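PDB 4KKI: transcobalamin-1 from Homo sapiens, which carries vitamin B12, which it binds with femtomolar affinity and shields from stomach acid. Local coordinates for residues A250-S255 and G296-D301; Y161-V166 and G205-D210; T52-V57 and M72-Q77. One frame throughout, in Å; residues are numbered along the deposited sequence.

Contact 1: A250-S255 and G296-D301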
loop_
_atom_site.group_PDB
_atom_site.type_symbol
_atom_site.label_atom_id
_atom_site.label_comp_id
_atom_site.label_asym_id
_atom_site.label_seq_id
_atom_site.Cartn_x
_atom_site.Cartn_y
_atom_site.Cartn_z
ATOM N N ALA A 250 5.301 10.798 -3.254
ATOM C CA ALA A 250 6.235 10.660 -4.367
ATOM C C ALA A 250 6.438 11.988 -5.095
ATOM O O ALA A 250 7.561 12.342 -5.448
ATOM C CB ALA A 250 5.754 9.589 -5.330
ATOM N N LEU A 251 5.349 12.721 -5.309
ATOM C CA LEU A 251 5.425 14.014 -5.981
ATOM C C LEU A 251 6.030 15.090 -5.079
ATOM O O LEU A 251 6.658 16.033 -5.566
ATOM C CB LEU A 251 4.045 14.450 -6.487
ATOM C CG LEU A 251 3.404 13.574 -7.569
ATOM C CD1 LEU A 251 2.051 14.129 -7.976
ATOM C CD2 LEU A 251 4.318 13.446 -8.783
ATOM N N PHE A 252 5.835 14.945 -3.769
ATOM C CA PHE A 252 6.431 15.854 -2.790
ATOM C C PHE A 252 7.950 15.904 -2.925
ATOM O O PHE A 252 8.553 16.971 -2.848
ATOM C CB PHE A 252 6.085 15.426 -1.357
ATOM C CG PHE A 252 4.712 15.837 -0.905
ATOM C CD1 PHE A 252 3.871 16.554 -1.741
ATOM C CD2 PHE A 252 4.269 15.516 0.367
ATOM C CE1 PHE A 252 2.611 16.933 -1.318
ATOM C CE2 PHE A 252 3.012 15.895 0.798
ATOM C CZ PHE A 252 2.180 16.605 -0.047
ATOM N N VAL A 253 8.562 14.739 -3.126
ATOM C CA VAL A 253 10.015 14.634 -3.123
ATOM C C VAL A 253 10.622 14.665 -4.524
ATOM O O VAL A 253 11.839 14.551 -4.678
ATOM C CB VAL A 253 10.481 13.348 -2.407
ATOM C CG1 VAL A 253 9.865 13.266 -1.016
ATOM C CG2 VAL A 253 10.122 12.118 -3.228
ATOM N N SER A 254 9.780 14.823 -5.540
ATOM C CA SER A 254 10.255 14.778 -6.920
ATOM C C SER A 254 9.828 15.993 -7.750
ATOM O O SER A 254 9.422 15.856 -8.905
ATOM C CB SER A 254 9.818 13.473 -7.596
ATOM O OG SER A 254 8.409 13.324 -7.577
ATOM N N SER A 255 9.947 17.178 -7.165
ATOM C CA SER A 255 9.587 18.419 -7.843
ATOM C C SER A 255 10.529 18.752 -8.993
ATOM O O SER A 255 10.286 19.674 -9.753
ATOM C CB SER A 255 9.565 19.578 -6.854
ATOM O OG SER A 255 9.623 19.110 -5.524
ATOM N N GLY A 296 1.907 16.913 5.053
ATOM C CA GLY A 296 3.112 17.379 4.390
ATOM C C GLY A 296 4.323 16.514 4.680
ATOM O O GLY A 296 5.461 16.979 4.622
ATOM N N LYS A 297 4.075 15.244 4.986
ATOM C CA LYS A 297 5.142 14.318 5.337
ATOM C C LYS A 297 5.250 13.188 4.324
ATOM O O LYS A 297 4.260 12.810 3.696
ATOM C CB LYS A 297 4.897 13.737 6.732
ATOM C CG LYS A 297 4.947 14.761 7.857
ATOM C CD LYS A 297 6.368 15.243 8.096
ATOM C CE LYS A 297 6.429 16.248 9.232
ATOM N NZ LYS A 297 7.816 16.745 9.452
ATOM N N THR A 298 6.459 12.661 4.160
ATOM C CA THR A 298 6.678 11.477 3.334
ATOM C C THR A 298 7.511 10.470 4.116
ATOM O O THR A 298 7.997 10.771 5.206
ATOM C CB THR A 298 7.427 11.805 2.027
ATOM O OG1 THR A 298 8.831 11.931 2.292
ATOM C CG2 THR A 298 6.905 13.093 1.402
ATOM N N PHE A 299 7.689 9.281 3.552
ATOM C CA PHE A 299 8.524 8.263 4.181
ATOM C C PHE A 299 9.985 8.700 4.309
ATOM O O PHE A 299 10.741 8.122 5.087
ATOM C CB PHE A 299 8.437 6.936 3.423
ATOM C CG PHE A 299 7.173 6.162 3.688
ATOM C CD1 PHE A 299 6.258 6.600 4.629
ATOM C CD2 PHE A 299 6.910 4.989 3.003
ATOM C CE1 PHE A 299 5.099 5.888 4.876
ATOM C CE2 PHE A 299 5.755 4.268 3.248
ATOM C CZ PHE A 299 4.849 4.718 4.186
ATOM N N LEU A 300 10.381 9.720 3.553
ATOM C CA LEU A 300 11.760 10.200 3.593
ATOM C C LEU A 300 12.040 11.094 4.798
ATOM O O LEU A 300 13.185 11.472 5.046
ATOM C CB LEU A 300 12.118 10.934 2.303
ATOM C CG LEU A 300 12.069 10.088 1.031
ATOM C CD1 LEU A 300 12.546 10.902 -0.155
ATOM C CD2 LEU A 300 12.901 8.825 1.192
ATOM N N ASP A 301 10.993 11.429 5.547
ATOM C CA ASP A 301 11.148 12.235 6.755
ATOM C C ASP A 301 11.539 11.374 7.951
ATOM O O ASP A 301 11.663 11.866 9.072
ATOM C CB ASP A 301 9.864 13.008 7.050
ATOM C CG ASP A 301 9.575 14.060 6.007
ATOM O OD1 ASP A 301 10.543 14.617 5.451
ATOM O OD2 ASP A 301 8.386 14.324 5.736
#
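The Phe252 ring presents its edge to Lys297 and Thr298. Near the ring plane, Thr298 CG2 lies 3.7 Å from both CB and CD2 of Phe252. Lys297 O is also near the ring plane but farther off. Gly296 CA approaches obliquely, 3.9 Å from Phe252 CE2. Ile25 and Trp263 also touch the Phe252 side chain. The first torsion of Phe252 (chi1 -80°) sets CG anti to the carbonyl carbon, beside the backbone N.

Val253 carries the other half. Val253 CG1 is 3.7 Å from Thr298 OG1 and 3.7 Å from Leu300 CD1. Thr196 of helix 185-203 touches both Val253 and Leu300.

The loop is held by its own bonds. Thr298 OG1 accepts from Leu300 N at 3.0 Å, an ST turn. Thr298 N donates to Asp301 OD2 at 3.0 Å, from above the carboxylate plane. Gly296, with positive phi, closes helix 284-294 in a Schellman motif.

The contact thus joins the end of helix 244-252 to the loop after helix 284-294, within the alpha6-alpha6 barrel domain. No hydrogen bond crosses it. Its chemistry is mainly that of methyl groups and a ring edge, while Thr298 uses its polar atoms to shape its own turn.

Contact 2: Y161-V166 and G205-D210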
loop_
_atom_site.group_PDB
_atom_site.type_symbol
_atom_site.label_atom_id
_atom_site.label_comp_id
_atom_site.label_asym_id
_atom_site.label_seq_id
_atom_site.Cartn_x
_atom_site.Cartn_y
_atom_site.Cartn_z
ATOM N N TYR A 161 22.834 -3.040 0.417
ATOM C CA TYR A 161 22.105 -3.358 -0.803
ATOM C C TYR A 161 22.918 -2.924 -2.016
ATOM O O TYR A 161 23.694 -1.972 -1.944
ATOM C CB TYR A 161 20.732 -2.674 -0.811
ATOM C CG TYR A 161 20.793 -1.162 -0.783
ATOM C CD1 TYR A 161 20.929 -0.478 0.417
ATOM C CD2 TYR A 161 20.709 -0.418 -1.956
ATOM C CE1 TYR A 161 20.985 0.900 0.452
ATOM C CE2 TYR A 161 20.764 0.965 -1.931
ATOM C CZ TYR A 161 20.902 1.618 -0.722
ATOM O OH TYR A 161 20.961 2.990 -0.674
ATOM N N SER A 162 22.739 -3.625 -3.130
ATOM C CA SER A 162 23.451 -3.291 -4.355
ATOM C C SER A 162 22.681 -2.258 -5.166
ATOM O O SER A 162 21.539 -2.493 -5.558
ATOM C CB SER A 162 23.686 -4.543 -5.199
ATOM O OG SER A 162 24.301 -4.213 -6.432
ATOM N N THR A 163 23.308 -1.112 -5.414
ATOM C CA THR A 163 22.690 -0.076 -6.230
ATOM C C THR A 163 22.559 -0.557 -7.669
ATOM O O THR A 163 21.620 -0.190 -8.373
ATOM C CB THR A 163 23.500 1.230 -6.207
ATOM O OG1 THR A 163 24.812 0.985 -6.726
ATOM C CG2 THR A 163 23.609 1.764 -4.788
ATOM N N ALA A 164 23.511 -1.381 -8.097
ATOM C CA ALA A 164 23.470 -1.979 -9.425
ATOM C C ALA A 164 22.232 -2.854 -9.561
ATOM O O ALA A 164 21.590 -2.881 -10.611
ATOM C CB ALA A 164 24.727 -2.793 -9.678
ATOM N N GLU A 165 21.901 -3.562 -8.487
ATOM C CA GLU A 165 20.709 -4.397 -8.446
ATOM C C GLU A 165 19.463 -3.534 -8.623
ATOM O O GLU A 165 18.515 -3.923 -9.304
ATOM C CB GLU A 165 20.634 -5.148 -7.117
ATOM C CG GLU A 165 20.008 -6.527 -7.211
ATOM C CD GLU A 165 20.982 -7.571 -7.719
ATOM O OE1 GLU A 165 21.880 -7.969 -6.947
ATOM O OE2 GLU A 165 20.853 -7.989 -8.888
ATOM N N VAL A 166 19.480 -2.357 -8.004
ATOM C CA VAL A 166 18.373 -1.412 -8.101
ATOM C C VAL A 166 18.222 -0.880 -9.523
ATOM O O VAL A 166 17.127 -0.889 -10.087
ATOM C CB VAL A 166 18.563 -0.236 -7.126
ATOM C CG1 VAL A 166 17.518 0.836 -7.373
ATOM C CG2 VAL A 166 18.508 -0.727 -5.689
ATOM N N GLY A 205 27.425 10.847 1.758
ATOM C CA GLY A 205 28.543 9.925 1.831
ATOM C C GLY A 205 28.140 8.530 2.270
ATOM O O GLY A 205 28.994 7.697 2.572
ATOM N N GLN A 206 26.836 8.272 2.297
ATOM C CA GLN A 206 26.316 7.010 2.816
ATOM C C GLN A 206 26.646 5.798 1.949
ATOM O O GLN A 206 27.031 4.749 2.463
ATOM C CB GLN A 206 24.803 7.095 3.031
ATOM C CG GLN A 206 24.387 7.528 4.427
ATOM C CD GLN A 206 24.687 8.986 4.706
ATOM O OE1 GLN A 206 23.866 9.862 4.432
ATOM N NE2 GLN A 206 25.865 9.254 5.257
ATOM N N ILE A 207 26.491 5.937 0.638
ATOM C CA ILE A 207 26.617 4.793 -0.258
ATOM C C ILE A 207 27.444 5.094 -1.507
ATOM O O ILE A 207 27.250 6.119 -2.160
ATOM C CB ILE A 207 25.224 4.253 -0.664
ATOM C CG1 ILE A 207 24.606 3.463 0.490
ATOM C CG2 ILE A 207 25.316 3.370 -1.897
ATOM C CD1 ILE A 207 25.440 2.278 0.927
ATOM N N LYS A 208 28.372 4.196 -1.825
ATOM C CA LYS A 208 29.156 4.299 -3.048
ATOM C C LYS A 208 28.530 3.452 -4.154
ATOM O O LYS A 208 27.859 2.457 -3.879
ATOM C CB LYS A 208 30.597 3.850 -2.799
ATOM C CG LYS A 208 31.320 4.644 -1.724
ATOM C CD LYS A 208 32.719 4.097 -1.487
ATOM C CE LYS A 208 33.439 4.869 -0.393
ATOM N NZ LYS A 208 34.794 4.316 -0.123
ATOM N N ALA A 209 28.755 3.849 -5.403
ATOM C CA ALA A 209 28.217 3.119 -6.547
ATOM C C ALA A 209 29.030 3.387 -7.806
ATOM O O ALA A 209 29.855 4.301 -7.839
ATOM C CB ALA A 209 26.764 3.493 -6.777
ATOM N N ASP A 210 28.797 2.584 -8.839
ATOM C CA ASP A 210 29.412 2.825 -10.136
ATOM C C ASP A 210 28.951 4.179 -10.651
ATOM O O ASP A 210 27.753 4.459 -10.683
ATOM C CB ASP A 210 29.031 1.728 -11.133
ATOM C CG ASP A 210 29.641 0.385 -10.784
ATOM O OD1 ASP A 210 30.725 0.364 -10.165
ATOM O OD2 ASP A 210 29.035 -0.651 -11.133
HETATM O O HOH W 1 26.915 0.449 -8.332
#
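Thr163 and Tyr161 meet Ile207 and Ala209 where the N-terminus of helix 163-169 packs on the loop between helices 185-203 and 213-229. Both belong to the alpha6-alpha6 barrel domain. Ser162 is the N-cap of helix 163-169, and Ser162 OG accepts from Glu165 N at 3.2 Å.

The tight part centres on Thr163. Thr163 OG1 is only 3.2 Å from Ala209 CB. Thr163 CG2 lies 3.7 Å from Ile207 CG2, and these two side chains run past each other in opposite senses. Tyr161 adds its tip: Tyr161 OH is 3.9 Å from Ile207 CG1, and the ring meets that carbon obliquely. Tyr161 also packs on Leu154 and Cys155 of helix 144-156. Ile207 and Ala209 rest in turn on Ser201 and Leu202 of helix 185-203.

The outer side is looser. Asp210 is exposed and touches an N-acetylglucosamine of the glycan attached to the protein. Here a water links Thr163 OG1 and Asp210 N; no direct hydrogen bond joins the segments.

An alanine at Thr163 would probably open a gap beside Ile207 CG2 and leave this water without its helix-side partner.

The torsion of Thr163 (chi1 61°) sets OG1 between the backbone N and the carbonyl carbon. From there Thr163 OG1 is 2.7 Å from the water, which accepts from Asp210 N at 2.9 Å.

Contact 3: T52-V57 and M72-Q77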
loop_
_atom_site.group_PDB
_atom_site.type_symbol
_atom_site.label_atom_id
_atom_site.label_comp_id
_atom_site.label_asym_id
_atom_site.label_seq_id
_atom_site.Cartn_x
_atom_site.Cartn_y
_atom_site.Cartn_z
ATOM N N THR A 52 -6.107 -7.064 11.717
ATOM C CA THR A 52 -5.469 -5.950 11.028
ATOM C C THR A 52 -4.132 -5.584 11.672
ATOM O O THR A 52 -3.914 -5.813 12.863
ATOM C CB THR A 52 -6.385 -4.709 10.956
ATOM O OG1 THR A 52 -5.915 -3.824 9.932
ATOM C CG2 THR A 52 -6.409 -3.972 12.288
ATOM N N SER A 53 -3.238 -5.020 10.869
ATOM C CA SER A 53 -1.902 -4.681 11.329
ATOM C C SER A 53 -1.894 -3.382 12.126
ATOM O O SER A 53 -2.712 -2.492 11.892
ATOM C CB SER A 53 -0.945 -4.569 10.140
ATOM O OG SER A 53 0.344 -4.158 10.556
ATOM N N ALA A 54 -0.969 -3.285 13.075
ATOM C CA ALA A 54 -0.750 -2.045 13.810
ATOM C C ALA A 54 0.548 -1.396 13.349
ATOM O O ALA A 54 0.853 -0.263 13.716
ATOM C CB ALA A 54 -0.711 -2.311 15.306
ATOM N N VAL A 55 1.310 -2.125 12.539
ATOM C CA VAL A 55 2.595 -1.642 12.047
ATOM C C VAL A 55 2.434 -0.427 11.138
ATOM O O VAL A 55 3.051 0.615 11.362
ATOM C CB VAL A 55 3.345 -2.747 11.285
ATOM C CG1 VAL A 55 4.628 -2.195 10.679
ATOM C CG2 VAL A 55 3.637 -3.921 12.212
ATOM N N ASN A 56 1.603 -0.572 10.110
ATOM C CA ASN A 56 1.328 0.521 9.184
ATOM C C ASN A 56 0.687 1.717 9.884
ATOM O O ASN A 56 0.994 2.870 9.581
ATOM C CB ASN A 56 0.428 0.036 8.045
ATOM C CG ASN A 56 -0.805 -0.695 8.546
ATOM O OD1 ASN A 56 -1.023 -0.820 9.753
ATOM N ND2 ASN A 56 -1.623 -1.177 7.616
ATOM N N VAL A 57 -0.203 1.425 10.824
ATOM C CA VAL A 57 -0.926 2.449 11.561
ATOM C C VAL A 57 0.021 3.291 12.415
ATOM O O VAL A 57 -0.005 4.523 12.360
ATOM C CB VAL A 57 -2.009 1.809 12.454
ATOM C CG1 VAL A 57 -2.594 2.830 13.412
ATOM C CG2 VAL A 57 -3.094 1.176 11.592
ATOM N N MET A 72 0.578 1.457 19.826
ATOM C CA MET A 72 1.999 1.184 19.990
ATOM C C MET A 72 2.219 -0.166 20.673
ATOM O O MET A 72 3.060 -0.959 20.247
ATOM C CB MET A 72 2.663 2.301 20.796
ATOM C CG MET A 72 4.114 2.032 21.140
ATOM S SD MET A 72 5.161 2.045 19.678
ATOM C CE MET A 72 4.926 3.735 19.133
ATOM N N GLN A 73 1.450 -0.422 21.728
ATOM C CA GLN A 73 1.520 -1.689 22.452
ATOM C C GLN A 73 1.092 -2.851 21.566
ATOM O O GLN A 73 1.683 -3.930 21.613
ATOM C CB GLN A 73 0.640 -1.644 23.703
ATOM C CG GLN A 73 1.131 -0.682 24.765
ATOM C CD GLN A 73 0.104 -0.426 25.852
ATOM O OE1 GLN A 73 0.346 0.351 26.775
ATOM N NE2 GLN A 73 -1.052 -1.074 25.746
ATOM N N LYS A 74 0.058 -2.627 20.763
ATOM C CA LYS A 74 -0.418 -3.654 19.849
ATOM C C LYS A 74 0.659 -4.009 18.833
ATOM O O LYS A 74 0.867 -5.181 18.524
ATOM C CB LYS A 74 -1.688 -3.199 19.126
ATOM C CG LYS A 74 -2.241 -4.246 18.166
ATOM C CD LYS A 74 -3.450 -3.735 17.402
ATOM C CE LYS A 74 -3.940 -4.775 16.403
ATOM N NZ LYS A 74 -4.998 -4.237 15.504
ATOM N N MET A 75 1.346 -2.992 18.320
ATOM C CA MET A 75 2.353 -3.212 17.288
ATOM C C MET A 75 3.533 -4.008 17.823
ATOM O O MET A 75 4.021 -4.925 17.163
ATOM C CB MET A 75 2.845 -1.891 16.697
ATOM C CG MET A 75 3.857 -2.085 15.576
ATOM S SD MET A 75 4.756 -0.592 15.119
ATOM C CE MET A 75 5.632 -0.233 16.640
ATOM N N ILE A 76 3.990 -3.649 19.019
ATOM C CA ILE A 76 5.111 -4.333 19.652
ATOM C C ILE A 76 4.775 -5.803 19.869
ATOM O O ILE A 76 5.598 -6.684 19.616
ATOM C CB ILE A 76 5.488 -3.680 20.996
ATOM C CG1 ILE A 76 5.946 -2.238 20.775
ATOM C CG2 ILE A 76 6.582 -4.477 21.696
ATOM C CD1 ILE A 76 7.145 -2.110 19.858
ATOM N N GLN A 77 3.553 -6.058 20.324
ATOM C CA GLN A 77 3.070 -7.417 20.530
ATOM C C GLN A 77 3.083 -8.202 19.218
ATOM O O GLN A 77 3.500 -9.358 19.185
ATOM C CB GLN A 77 1.662 -7.398 21.127
ATOM C CG GLN A 77 1.071 -8.774 21.378
ATOM C CD GLN A 77 -0.352 -8.711 21.896
ATOM O OE1 GLN A 77 -0.913 -7.629 22.071
ATOM N NE2 GLN A 77 -0.945 -9.874 22.144
HETATM O O HOH W 2 -4.184 -1.846 14.243
#
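Ala54, just before helix 55-63, and Val55, its first residue, pack against Lys74 and Met75 of helix 69-85. These are consecutive helices in the alpha6-alpha6 barrel domain.

The polar contacts gather at Lys74 NZ. The lysine chain is extended, with CG anti to the backbone N (chi1 -179°), and crosses the Thr52 side chain at about a right angle. The bond from Lys74 NZ to Thr52 O is weak, at 3.3 Å. Other acceptors also hold the ammonium: the carbonyl oxygens of Ser46 and Asn49, and a water 2.8 Å from Lys74 NZ. The same water donates to Ser53 O at 2.8 Å. The oxygens around Lys74 NZ probably help to balance the lysine charge. Gln78 bonds to Thr52 O and Ala54 N.

One capping bond belongs to the turn itself. Ser53 OG accepts from Val55 N at 3.0 Å, just ahead of the helix.

The rest is apolar. Ala54 CB sits 3.7 Å from Lys74 CD, against the aliphatic part of that chain. Ala54 CB is also 3.8 Å from Met75 CB. Ala101 of helix 92-102 touches both Val55 and Met75. The Val55 and Met75 side chains cross at about a right angle, with Val55 CG2 3.8 Å from Met75 CG. Beyond that point Met75 SD lies 3.9 Å from Val55 CA.

Overall arrangement
All three contacts lie in the alpha domain. Contact 3 is the buried one, with the Val55 side chain about 8 Å from the bound cyanocobalamin. Contact 1 is partly buried. Contact 2 lies farthest out, its centre about 25 Å from that of the chain, beside a glycan. None touches another; the centres of contacts 2 and 3 are about 32 Å apart. Shared helices relate them. Helix 185-203 packs on contacts 1 and 2. Helix 55-63 supplies part of contact 3 and touches Phe299 of segment 296-301. Chemistry differs too: only contact 3 has a direct hydrogen bond across, a weak one from a lysine. Contacts 2 and 3 each have a bridging water. Contact 1 relies mainly on apolar contacts.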